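Local coordinates for protein argonaute (Marinitoga piezophila, PDB 5I4A) that uses short 5'-hydroxyl RNA guides to bind complementary DNA or RNA and cleave it, with manganese preferred for DNA cleavage, at residues E438-N443 with I599-L604; A465-G470 with E505-S510; I472-K477 with Y496-E501; E501-I504 with S510-N513. All coordinates share one frame; numbering follows the deposited sequence.

All four contacts lie in the PIWI domain. Contacts 2, 3 and 4 all use helix 485-507, and their centres are 6 to 10 Å apart. Contact 4 shares Ser-510 with contact 2 and Glu-501 with contact 3. Contact 1 closes the loop that holds the other three, its centre about 12 Å from that of contact 2. None includes an inferred active-site residue: Asp-449 lies on strand 443-452, Glu-485 starts helix 485-507, Asp-519 ends strand 513-519 and Asn-627 is on helix 621-631. The nearest atoms of contacts 1, 2 and 3 are about 13 to 15 Å from the bound nucleic acid, those of contact 4 about 24 Å.

Contact 1: residues E438-N443 with I599-L604; sequences EDKEKN and IEQIYL
Gln-601 reaches out from helix 595-605 and sets its amide between Lys-440 and Asn-443. The tight part is the amide end. Lys-440 CE lies 3.5 Å from Gln-601 NE2, a contact of methylene and amide rather than a polar bond. On the other branch, Gln-601 OE1 is 3.4 Å from Asn-443 ND2. The two amide planes are only 19° apart, but the angle is poor and the pair is not hydrogen-bonded. Both groups find better partners nearby. Gln-601 OE1 and Asn-443 ND2 each bond to Tyr-445 OH, which therefore links them. Asn-443 ND2 also bonds to Tyr-593 OH, and Asn-443 OD1 takes a hydrogen bond from Asn-513 ND2.

The solvent side is the charged end of Lys-440, which is held within its own loop rather than by the helix. Its chain bends at chi2 and chi4, which curls NZ back to that loop. There NZ forms a salt bridge of 2.8 Å with Asp-439 OD1, on the syn side of the carboxylate and about 29° out of its plane, and a hydrogen bond to Lys-436 O. Glu-600 OE2 is 5.6 Å from Lys-440 NZ, too far for contact. Asp-439 itself is exposed. With an alanine in place of Lys-440, Asp-439 would probably lose its charge partner and the Gln-601 amide its methylene neighbour.

Lys-440 to Asn-443 form a type I beta turn that leads into strand 443-452. The contact thus packs a helix of the PIWI domain against the entry to a central strand of its RNase H fold.

Contact 2: residues A465-G470 with E505-S510; sequences AVDNTG and EKFNVS
The Asx turn of Asp-467, just past strand 458-466, meets Lys-506 and Phe-507 at the C-terminal end of helix 485-507. The two carboxylate oxygens of Asp-467 have separate tasks. OD2 faces the helix and takes a salt bridge of 2.8 Å from Lys-506 NZ, met nearly along the C-O axis. OD1 serves the turn. It accepts from Thr-469 OG1 at 2.5 Å and from Thr-469 N at 2.8 Å, and both donors come from the same face of the carboxylate plane. These bonds are likely to fix the rotation of the carboxylate.

Lys-506 is stretched out, with chi1 at 180° and CG anti to the backbone N. This carries NZ across to the turn, where Asp-471 is a second salt-bridge partner. Lys-506 CG lies 3.9 Å above the plane of the Phe-507 ring, over its centre. Phe-507 presents its edge to the aspartate: CZ is 3.8 Å from Asp-467 OD2, near the ring plane.

Asp-467 to Gly-470 make a type I beta turn. The arrangement pins a helix end to the connection of the beta hairpin formed by strands 458-466 and 472-482 of the RNase H fold.

Contact 3: residues I472-K477 with Y496-E501; sequences ILYIGK and YIKAFE
Tyr-474 OH is the polar atom that the end of Lys-498 approaches. Lys-498 NZ is 3.5 Å from Tyr-474 OH, a near approach rather than a hydrogen bond. Lys-498 CE comes to 3.1 Å from the same oxygen, a tight distance that should carry little weight.

The contact belongs to the RNase H fold of the PIWI domain. Strand 472-482 is an outermost strand of the central sheet. Helix 485-507 follows it, crosses one face of the sheet, and leads to the parallel strand 513-519, as in a beta-alpha-beta crossover. Here the strand and the helix that follows it pack on each other. The backbones come close: the CA atoms of Tyr-474 and Ala-499 are 5.5 Å apart, consistent with the small side chain of Ala-499.

Tyr-474 stands up from the strand, and a chi1 of 174° swings its ring away from the backbone N. One face of the ring is turned to the helix. Lys-498 CB lies over this face in a CH-pi contact, 4.2 Å from the ring centroid and offset toward the rim. Ala-499 N lies over the same face, also toward the rim. Beyond CB the lysine bends at chi2 and chi3, both far from staggered values. This bend brings the outer chain round to the hydroxyl.

Leu-473 and Tyr-474 both face Ala-465, a classic beta bulge in this edge strand. Gly-476 lies beside the tyrosine. A CB there would clash with Tyr-474 OH. Nearer the CB end of the ring, Tyr-474 CD2 touches Ala-499 CB at 3.9 Å.

Contact 4: residues E501-I504 with S510-N513; sequences EKYI and SPEN
Tyr-503 leaves helix 485-507 with its CB directed at Pro-511, and the two side chains run past each other in opposite directions. With chi1 at -176°, the ring extends out from the helix so that one ring face lies against the proline. CG is 4.1 Å from Pro-511 CD. Next along, CD1 meets the same carbon, Pro-511 CD, at 3.5 Å. CE1 is the tightest point, 3.4 Å from Pro-511 N. On the other side of the ring, CE2 faces Pro-511 CB at 4.1 Å. CZ lies 3.8 Å from Pro-511 CB. Pro-511 CB sits over the middle of the ring, 12° off the normal, in a CH-pi contact. The tip, OH, passes the proline and hydrogen-bonds to Glu-441 O.

The chain reverses here, between the last turns of helix 485-507 and strand 513-519. This is the loop that joins the crossover helix to strand 513-519 in the RNase H fold. Leu-444, from the neighbouring strand 443-452, touches both Tyr-503 and Pro-511. A phenylalanine in place of Tyr-503 would probably leave Glu-441 O without this hydroxyl partner.

Ile-504, next on the helix, takes the more exposed flank. Its CG1 lies 4.5 Å from Pro-511 CD, a looser touch. Ile-504 CD1 ends 4.0 Å from Ser-510 OG, a plain van der Waals approach of methyl to hydroxyl.

Contact 1: residues E438-N443 with I599-L604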
loop_
_atom_site.group_PDB
_atom_site.type_symbol
_atom_site.label_atom_id
_atom_site.label_comp_id
_atom_site.label_asym_id
_atom_site.label_seq_id
_atom_site.Cartn_x
_atom_site.Cartn_y
_atom_site.Cartn_z
ATOM N N GLU A 438 26.030 4.937 -5.463
ATOM C CA GLU A 438 27.348 4.393 -5.147
ATOM C C GLU A 438 28.081 5.229 -4.102
ATOM O O GLU A 438 28.936 4.705 -3.381
ATOM C CB GLU A 438 28.175 4.274 -6.430
ATOM C CG GLU A 438 29.514 3.571 -6.253
ATOM C CD GLU A 438 30.065 3.013 -7.554
ATOM O OE1 GLU A 438 29.377 3.135 -8.588
ATOM O OE2 GLU A 438 31.183 2.450 -7.542
ATOM N N ASP A 439 27.760 6.511 -3.972
ATOM C CA ASP A 439 28.457 7.342 -2.999
ATOM C C ASP A 439 27.581 7.701 -1.807
ATOM O O ASP A 439 27.818 8.728 -1.165
ATOM C CB ASP A 439 28.975 8.620 -3.683
ATOM C CG ASP A 439 27.854 9.492 -4.283
ATOM O OD1 ASP A 439 26.743 8.996 -4.527
ATOM O OD2 ASP A 439 28.079 10.695 -4.516
ATOM N N LYS A 440 26.579 6.876 -1.495
ATOM C CA LYS A 440 25.642 7.155 -0.410
ATOM C C LYS A 440 25.786 6.189 0.764
ATOM O O LYS A 440 24.829 5.995 1.519
ATOM C CB LYS A 440 24.198 7.133 -0.922
ATOM C CG LYS A 440 23.930 8.053 -2.102
ATOM C CD LYS A 440 24.321 9.484 -1.782
ATOM C CE LYS A 440 23.791 10.448 -2.828
ATOM N NZ LYS A 440 24.202 10.075 -4.210
ATOM N N GLU A 441 26.966 5.585 0.941
ATOM C CA GLU A 441 27.145 4.604 2.012
ATOM C C GLU A 441 27.019 5.237 3.393
ATOM O O GLU A 441 26.701 4.546 4.368
ATOM C CB GLU A 441 28.505 3.914 1.871
ATOM C CG GLU A 441 28.807 2.836 2.905
ATOM C CD GLU A 441 30.111 2.109 2.625
ATOM O OE1 GLU A 441 31.106 2.357 3.338
ATOM O OE2 GLU A 441 30.141 1.294 1.679
ATOM N N LYS A 442 27.259 6.544 3.501
ATOM C CA LYS A 442 27.267 7.211 4.798
ATOM C C LYS A 442 25.878 7.362 5.407
ATOM O O LYS A 442 25.770 7.839 6.543
ATOM C CB LYS A 442 27.918 8.584 4.665
ATOM C CG LYS A 442 27.232 9.504 3.667
ATOM C CD LYS A 442 28.039 10.779 3.470
ATOM C CE LYS A 442 27.561 11.566 2.261
ATOM N NZ LYS A 442 28.435 12.742 1.994
ATOM N N ASN A 443 24.825 6.964 4.700
ATOM C CA ASN A 443 23.459 7.193 5.139
ATOM C C ASN A 443 22.811 5.890 5.596
ATOM O O ASN A 443 23.093 4.812 5.066
ATOM C CB ASN A 443 22.632 7.822 4.016
ATOM C CG ASN A 443 23.276 9.075 3.457
ATOM O OD1 ASN A 443 23.762 9.924 4.205
ATOM N ND2 ASN A 443 23.290 9.194 2.135
ATOM N N ILE A 599 14.759 13.809 -1.857
ATOM C CA ILE A 599 13.675 13.232 -2.646
ATOM C C ILE A 599 14.228 12.262 -3.682
ATOM O O ILE A 599 13.655 11.193 -3.923
ATOM C CB ILE A 599 12.846 14.348 -3.307
ATOM C CG1 ILE A 599 12.263 15.285 -2.247
ATOM C CG2 ILE A 599 11.746 13.759 -4.169
ATOM C CD1 ILE A 599 11.388 14.604 -1.228
ATOM N N GLU A 600 15.352 12.617 -4.308
ATOM C CA GLU A 600 15.947 11.733 -5.304
ATOM C C GLU A 600 16.445 10.442 -4.666
ATOM O O GLU A 600 16.322 9.364 -5.260
ATOM C CB GLU A 600 17.083 12.447 -6.037
ATOM C CG GLU A 600 17.740 11.610 -7.129
ATOM C CD GLU A 600 19.078 12.164 -7.560
ATOM O OE1 GLU A 600 19.346 12.182 -8.782
ATOM O OE2 GLU A 600 19.857 12.579 -6.674
ATOM N N GLN A 601 17.004 10.525 -3.454
ATOM C CA GLN A 601 17.474 9.314 -2.788
ATOM C C GLN A 601 16.308 8.419 -2.391
ATOM O O GLN A 601 16.412 7.191 -2.457
ATOM C CB GLN A 601 18.316 9.669 -1.564
ATOM C CG GLN A 601 19.725 10.118 -1.894
ATOM C CD GLN A 601 20.516 10.477 -0.658
ATOM O OE1 GLN A 601 20.488 9.759 0.340
ATOM N NE2 GLN A 601 21.218 11.602 -0.710
ATOM N N ILE A 602 15.188 9.018 -1.979
ATOM C CA ILE A 602 14.015 8.228 -1.617
ATOM C C ILE A 602 13.476 7.495 -2.837
ATOM O O ILE A 602 13.073 6.328 -2.753
ATOM C CB ILE A 602 12.948 9.128 -0.966
ATOM C CG1 ILE A 602 13.433 9.609 0.406
ATOM C CG2 ILE A 602 11.618 8.397 -0.848
ATOM C CD1 ILE A 602 12.576 10.676 1.010
ATOM N N TYR A 603 13.476 8.159 -3.994
ATOM C CA TYR A 603 13.039 7.500 -5.220
ATOM C C TYR A 603 13.999 6.387 -5.621
ATOM O O TYR A 603 13.567 5.297 -6.014
ATOM C CB TYR A 603 12.900 8.518 -6.350
ATOM C CG TYR A 603 12.413 7.907 -7.643
ATOM C CD1 TYR A 603 11.069 7.613 -7.827
ATOM C CD2 TYR A 603 13.294 7.616 -8.673
ATOM C CE1 TYR A 603 10.616 7.051 -9.002
ATOM C CE2 TYR A 603 12.850 7.053 -9.854
ATOM C CZ TYR A 603 11.511 6.775 -10.013
ATOM O OH TYR A 603 11.056 6.215 -11.184
ATOM N N LEU A 604 15.306 6.644 -5.536
ATOM C CA LEU A 604 16.282 5.606 -5.853
ATOM C C LEU A 604 16.133 4.407 -4.929
ATOM O O LEU A 604 16.416 3.275 -5.335
ATOM C CB LEU A 604 17.703 6.167 -5.766
ATOM C CG LEU A 604 18.122 7.225 -6.792
ATOM C CD1 LEU A 604 19.382 7.936 -6.338
ATOM C CD2 LEU A 604 18.328 6.606 -8.168
#

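Contact 2: residues A465-G470 with E505-S510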
loop_
_atom_site.group_PDB
_atom_site.type_symbol
_atom_site.label_atom_id
_atom_site.label_comp_id
_atom_site.label_asym_id
_atom_site.label_seq_id
_atom_site.Cartn_x
_atom_site.Cartn_y
_atom_site.Cartn_z
ATOM N N ALA A 465 15.901 -1.358 8.282
ATOM C CA ALA A 465 17.023 -0.502 7.921
ATOM C C ALA A 465 17.847 -1.161 6.824
ATOM O O ALA A 465 18.074 -2.376 6.849
ATOM C CB ALA A 465 17.908 -0.210 9.139
ATOM N N VAL A 466 18.288 -0.356 5.852
ATOM C CA VAL A 466 19.102 -0.833 4.740
ATOM C C VAL A 466 20.210 0.175 4.464
ATOM O O VAL A 466 20.159 1.327 4.903
ATOM C CB VAL A 466 18.284 -1.066 3.446
ATOM C CG1 VAL A 466 17.044 -1.915 3.715
ATOM C CG2 VAL A 466 17.907 0.261 2.806
ATOM N N ASP A 467 21.217 -0.269 3.711
ATOM C CA ASP A 467 22.314 0.597 3.310
ATOM C C ASP A 467 22.121 1.043 1.860
ATOM O O ASP A 467 21.097 0.764 1.227
ATOM C CB ASP A 467 23.666 -0.100 3.538
ATOM C CG ASP A 467 23.886 -1.322 2.645
ATOM O OD1 ASP A 467 23.216 -1.478 1.603
ATOM O OD2 ASP A 467 24.773 -2.134 2.986
ATOM N N ASN A 468 23.129 1.733 1.320
ATOM C CA ASN A 468 23.035 2.294 -0.024
ATOM C C ASN A 468 22.991 1.224 -1.108
ATOM O O ASN A 468 22.587 1.523 -2.236
ATOM C CB ASN A 468 24.216 3.230 -0.278
ATOM C CG ASN A 468 25.525 2.483 -0.438
ATOM O OD1 ASN A 468 25.981 1.802 0.481
ATOM N ND2 ASN A 468 26.137 2.608 -1.607
ATOM N N THR A 469 23.402 -0.003 -0.797
ATOM C CA THR A 469 23.418 -1.092 -1.763
ATOM C C THR A 469 22.155 -1.940 -1.727
ATOM O O THR A 469 22.006 -2.838 -2.562
ATOM C CB THR A 469 24.625 -2.003 -1.516
ATOM O OG1 THR A 469 24.462 -2.679 -0.264
ATOM C CG2 THR A 469 25.907 -1.190 -1.478
ATOM N N GLY A 470 21.251 -1.686 -0.788
ATOM C CA GLY A 470 20.078 -2.512 -0.629
ATOM C C GLY A 470 20.233 -3.661 0.343
ATOM O O GLY A 470 19.268 -4.408 0.548
ATOM N N GLU A 505 27.793 -1.670 13.530
ATOM C CA GLU A 505 28.291 -3.039 13.503
ATOM C C GLU A 505 28.805 -3.415 12.118
ATOM O O GLU A 505 29.800 -4.137 11.993
ATOM C CB GLU A 505 27.183 -3.987 13.956
ATOM C CG GLU A 505 27.530 -5.447 13.918
ATOM C CD GLU A 505 26.501 -6.278 14.646
ATOM O OE1 GLU A 505 26.555 -6.322 15.893
ATOM O OE2 GLU A 505 25.627 -6.869 13.980
ATOM N N LYS A 506 28.159 -2.919 11.068
ATOM C CA LYS A 506 28.622 -3.224 9.721
ATOM C C LYS A 506 29.698 -2.269 9.228
ATOM O O LYS A 506 30.575 -2.680 8.460
ATOM C CB LYS A 506 27.447 -3.205 8.737
ATOM C CG LYS A 506 27.862 -3.528 7.300
ATOM C CD LYS A 506 26.698 -3.677 6.349
ATOM C CE LYS A 506 27.141 -4.261 5.025
ATOM N NZ LYS A 506 26.012 -4.416 4.080
ATOM N N PHE A 507 29.634 -0.991 9.603
ATOM C CA PHE A 507 30.521 0.004 9.010
ATOM C C PHE A 507 31.518 0.604 9.989
ATOM O O PHE A 507 32.344 1.425 9.573
ATOM C CB PHE A 507 29.701 1.119 8.342
ATOM C CG PHE A 507 28.899 0.647 7.167
ATOM C CD1 PHE A 507 29.537 0.171 6.034
ATOM C CD2 PHE A 507 27.517 0.644 7.204
ATOM C CE1 PHE A 507 28.815 -0.287 4.961
ATOM C CE2 PHE A 507 26.789 0.187 6.134
ATOM C CZ PHE A 507 27.439 -0.280 5.008
ATOM N N ASN A 508 31.471 0.226 11.267
ATOM C CA ASN A 508 32.431 0.664 12.287
ATOM C C ASN A 508 32.502 2.185 12.418
ATOM O O ASN A 508 33.472 2.726 12.965
ATOM C CB ASN A 508 33.825 0.086 12.023
ATOM C CG ASN A 508 34.663 -0.005 13.287
ATOM O OD1 ASN A 508 34.185 -0.445 14.333
ATOM N ND2 ASN A 508 35.915 0.435 13.203
ATOM N N VAL A 509 31.481 2.882 11.922
ATOM C CA VAL A 509 31.310 4.315 12.129
ATOM C C VAL A 509 29.815 4.585 12.224
ATOM O O VAL A 509 28.996 3.846 11.666
ATOM C CB VAL A 509 31.940 5.158 10.994
ATOM C CG1 VAL A 509 33.436 5.323 11.206
ATOM C CG2 VAL A 509 31.655 4.529 9.642
ATOM N N SER A 510 29.456 5.644 12.942
ATOM C CA SER A 510 28.070 6.070 12.946
ATOM C C SER A 510 27.670 6.522 11.544
ATOM O O SER A 510 28.506 7.008 10.776
ATOM C CB SER A 510 27.852 7.212 13.940
ATOM O OG SER A 510 27.220 6.749 15.120
#

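Contact 3: residues I472-K477 with Y496-E501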
loop_
_atom_site.group_PDB
_atom_site.type_symbol
_atom_site.label_atom_id
_atom_site.label_comp_id
_atom_site.label_asym_id
_atom_site.label_seq_id
_atom_site.Cartn_x
_atom_site.Cartn_y
_atom_site.Cartn_z
ATOM N N ILE A 472 19.963 -5.441 3.702
ATOM C CA ILE A 472 19.106 -5.210 4.858
ATOM C C ILE A 472 19.960 -5.297 6.115
ATOM O O ILE A 472 20.547 -6.344 6.409
ATOM C CB ILE A 472 17.948 -6.213 4.898
ATOM C CG1 ILE A 472 17.117 -6.091 3.623
ATOM C CG2 ILE A 472 17.081 -5.976 6.123
ATOM C CD1 ILE A 472 15.989 -7.074 3.546
ATOM N N LEU A 473 20.037 -4.191 6.855
ATOM C CA LEU A 473 20.855 -4.143 8.059
ATOM C C LEU A 473 20.135 -4.719 9.266
ATOM O O LEU A 473 20.774 -5.332 10.129
ATOM C CB LEU A 473 21.272 -2.702 8.349
ATOM C CG LEU A 473 22.241 -2.114 7.330
ATOM C CD1 LEU A 473 22.505 -0.651 7.611
ATOM C CD2 LEU A 473 23.520 -2.905 7.383
ATOM N N TYR A 474 18.819 -4.542 9.341
ATOM C CA TYR A 474 18.071 -4.928 10.527
ATOM C C TYR A 474 16.584 -4.848 10.225
ATOM O O TYR A 474 16.139 -3.985 9.462
ATOM C CB TYR A 474 18.419 -4.027 11.721
ATOM C CG TYR A 474 17.575 -4.274 12.951
ATOM C CD1 TYR A 474 17.889 -5.294 13.840
ATOM C CD2 TYR A 474 16.462 -3.488 13.219
ATOM C CE1 TYR A 474 17.115 -5.524 14.961
ATOM C CE2 TYR A 474 15.684 -3.710 14.336
ATOM C CZ TYR A 474 16.015 -4.729 15.203
ATOM O OH TYR A 474 15.240 -4.954 16.316
ATOM N N ILE A 475 15.829 -5.758 10.834
ATOM C CA ILE A 475 14.372 -5.735 10.821
ATOM C C ILE A 475 13.890 -5.994 12.241
ATOM O O ILE A 475 14.330 -6.954 12.883
ATOM C CB ILE A 475 13.781 -6.781 9.856
ATOM C CG1 ILE A 475 14.274 -6.544 8.429
ATOM C CG2 ILE A 475 12.258 -6.749 9.899
ATOM C CD1 ILE A 475 13.780 -7.578 7.438
ATOM N N GLY A 476 13.002 -5.146 12.727
ATOM C CA GLY A 476 12.396 -5.341 14.036
ATOM C C GLY A 476 10.889 -5.309 13.930
ATOM O O GLY A 476 10.326 -4.517 13.177
ATOM N N LYS A 477 10.238 -6.187 14.694
ATOM C CA LYS A 477 8.790 -6.326 14.655
ATOM C C LYS A 477 8.267 -6.602 16.055
ATOM O O LYS A 477 8.867 -7.374 16.808
ATOM C CB LYS A 477 8.360 -7.454 13.703
ATOM C CG LYS A 477 6.853 -7.635 13.593
ATOM C CD LYS A 477 6.484 -8.762 12.640
ATOM C CE LYS A 477 4.976 -8.848 12.447
ATOM N NZ LYS A 477 4.588 -9.913 11.476
ATOM N N TYR A 496 14.937 1.554 16.998
ATOM C CA TYR A 496 15.770 2.481 16.239
ATOM C C TYR A 496 17.229 2.381 16.661
ATOM O O TYR A 496 18.130 2.364 15.812
ATOM C CB TYR A 496 15.261 3.912 16.410
ATOM C CG TYR A 496 16.216 4.950 15.869
ATOM C CD1 TYR A 496 16.543 4.981 14.520
ATOM C CD2 TYR A 496 16.794 5.895 16.704
ATOM C CE1 TYR A 496 17.419 5.923 14.019
ATOM C CE2 TYR A 496 17.670 6.842 16.210
ATOM C CZ TYR A 496 17.977 6.850 14.866
ATOM O OH TYR A 496 18.849 7.790 14.365
ATOM N N ILE A 497 17.483 2.314 17.971
ATOM C CA ILE A 497 18.854 2.167 18.457
ATOM C C ILE A 497 19.455 0.858 17.965
ATOM O O ILE A 497 20.649 0.786 17.648
ATOM C CB ILE A 497 18.889 2.269 19.993
ATOM C CG1 ILE A 497 18.449 3.661 20.445
ATOM C CG2 ILE A 497 20.283 1.957 20.531
ATOM C CD1 ILE A 497 18.558 3.880 21.938
ATOM N N LYS A 498 18.637 -0.193 17.882
ATOM C CA LYS A 498 19.124 -1.478 17.392
ATOM C C LYS A 498 19.582 -1.374 15.941
ATOM O O LYS A 498 20.676 -1.828 15.588
ATOM C CB LYS A 498 18.039 -2.547 17.552
ATOM C CG LYS A 498 17.628 -2.779 18.999
ATOM C CD LYS A 498 17.581 -4.253 19.344
ATOM C CE LYS A 498 16.166 -4.796 19.301
ATOM N NZ LYS A 498 16.150 -6.277 19.476
ATOM N N ALA A 499 18.757 -0.766 15.085
ATOM C CA ALA A 499 19.147 -0.570 13.692
ATOM C C ALA A 499 20.397 0.293 13.588
ATOM O O ALA A 499 21.295 0.008 12.785
ATOM C CB ALA A 499 17.996 0.059 12.909
ATOM N N PHE A 500 20.465 1.358 14.390
ATOM C CA PHE A 500 21.654 2.202 14.443
ATOM C C PHE A 500 22.899 1.373 14.736
ATOM O O PHE A 500 23.924 1.500 14.056
ATOM C CB PHE A 500 21.464 3.281 15.511
ATOM C CG PHE A 500 22.183 4.567 15.223
ATOM C CD1 PHE A 500 23.548 4.677 15.426
ATOM C CD2 PHE A 500 21.486 5.677 14.772
ATOM C CE1 PHE A 500 24.209 5.863 15.170
ATOM C CE2 PHE A 500 22.141 6.866 14.513
ATOM C CZ PHE A 500 23.504 6.959 14.713
ATOM N N GLU A 501 22.819 0.503 15.747
ATOM C CA GLU A 501 23.975 -0.299 16.127
ATOM C C GLU A 501 24.380 -1.249 15.007
ATOM O O GLU A 501 25.573 -1.491 14.792
ATOM C CB GLU A 501 23.675 -1.072 17.411
ATOM C CG GLU A 501 24.866 -1.190 18.348
ATOM C CD GLU A 501 25.375 0.163 18.803
ATOM O OE1 GLU A 501 24.542 1.019 19.171
ATOM O OE2 GLU A 501 26.604 0.375 18.777
#

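Contact 4: residues E501-I504 with S510-N513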
loop_
_atom_site.group_PDB
_atom_site.type_symbol
_atom_site.label_atom_id
_atom_site.label_comp_id
_atom_site.label_asym_id
_atom_site.label_seq_id
_atom_site.Cartn_x
_atom_site.Cartn_y
_atom_site.Cartn_z
ATOM N N GLU A 501 22.819 0.503 15.747
ATOM C CA GLU A 501 23.975 -0.299 16.127
ATOM C C GLU A 501 24.380 -1.249 15.007
ATOM O O GLU A 501 25.573 -1.491 14.792
ATOM C CB GLU A 501 23.675 -1.072 17.411
ATOM C CG GLU A 501 24.866 -1.190 18.348
ATOM C CD GLU A 501 25.375 0.163 18.803
ATOM O OE1 GLU A 501 24.542 1.019 19.171
ATOM O OE2 GLU A 501 26.604 0.375 18.777
ATOM N N LYS A 502 23.396 -1.794 14.280
ATOM C CA LYS A 502 23.690 -2.673 13.151
ATOM C C LYS A 502 24.541 -1.968 12.103
ATOM O O LYS A 502 25.496 -2.551 11.575
ATOM C CB LYS A 502 22.387 -3.176 12.531
ATOM C CG LYS A 502 21.545 -4.029 13.463
ATOM C CD LYS A 502 22.221 -5.354 13.741
ATOM C CE LYS A 502 21.467 -6.166 14.777
ATOM N NZ LYS A 502 22.206 -7.410 15.112
ATOM N N TYR A 503 24.198 -0.720 11.775
ATOM C CA TYR A 503 25.010 0.056 10.843
ATOM C C TYR A 503 26.441 0.181 11.350
ATOM O O TYR A 503 27.397 -0.155 10.643
ATOM C CB TYR A 503 24.389 1.441 10.629
ATOM C CG TYR A 503 25.108 2.299 9.606
ATOM C CD1 TYR A 503 26.285 2.968 9.928
ATOM C CD2 TYR A 503 24.604 2.449 8.319
ATOM C CE1 TYR A 503 26.942 3.750 8.998
ATOM C CE2 TYR A 503 25.256 3.236 7.382
ATOM C CZ TYR A 503 26.425 3.884 7.730
ATOM O OH TYR A 503 27.081 4.666 6.807
ATOM N N ILE A 504 26.602 0.679 12.579
ATOM C CA ILE A 504 27.922 0.735 13.203
ATOM C C ILE A 504 28.570 -0.643 13.176
ATOM O O ILE A 504 29.748 -0.792 12.834
ATOM C CB ILE A 504 27.810 1.269 14.642
ATOM C CG1 ILE A 504 27.055 2.599 14.670
ATOM C CG2 ILE A 504 29.192 1.407 15.269
ATOM C CD1 ILE A 504 26.543 2.968 16.042
ATOM N N SER A 510 29.456 5.644 12.942
ATOM C CA SER A 510 28.070 6.070 12.946
ATOM C C SER A 510 27.670 6.522 11.544
ATOM O O SER A 510 28.506 7.008 10.776
ATOM C CB SER A 510 27.852 7.212 13.940
ATOM O OG SER A 510 27.220 6.749 15.120
ATOM N N PRO A 511 26.403 6.353 11.174
ATOM C CA PRO A 511 25.926 6.960 9.930
ATOM C C PRO A 511 25.958 8.471 10.050
ATOM O O PRO A 511 25.559 9.038 11.069
ATOM C CB PRO A 511 24.494 6.435 9.800
ATOM C CG PRO A 511 24.084 6.117 11.201
ATOM C CD PRO A 511 25.330 5.649 11.897
ATOM N N GLU A 512 26.462 9.126 9.006
ATOM C CA GLU A 512 26.478 10.582 9.033
ATOM C C GLU A 512 25.070 11.147 8.919
ATOM O O GLU A 512 24.764 12.180 9.523
ATOM C CB GLU A 512 27.369 11.125 7.919
ATOM C CG GLU A 512 27.927 12.494 8.238
ATOM C CD GLU A 512 28.560 12.542 9.620
ATOM O OE1 GLU A 512 29.687 12.027 9.778
ATOM O OE2 GLU A 512 27.921 13.074 10.554
ATOM N N ASN A 513 24.195 10.472 8.181
ATOM C CA ASN A 513 22.811 10.891 8.024
ATOM C C ASN A 513 21.894 9.691 8.211
ATOM O O ASN A 513 22.264 8.555 7.904
ATOM C CB ASN A 513 22.579 11.531 6.653
ATOM C CG ASN A 513 23.640 12.559 6.308
ATOM O OD1 ASN A 513 23.600 13.691 6.788
ATOM N ND2 ASN A 513 24.594 12.168 5.470
#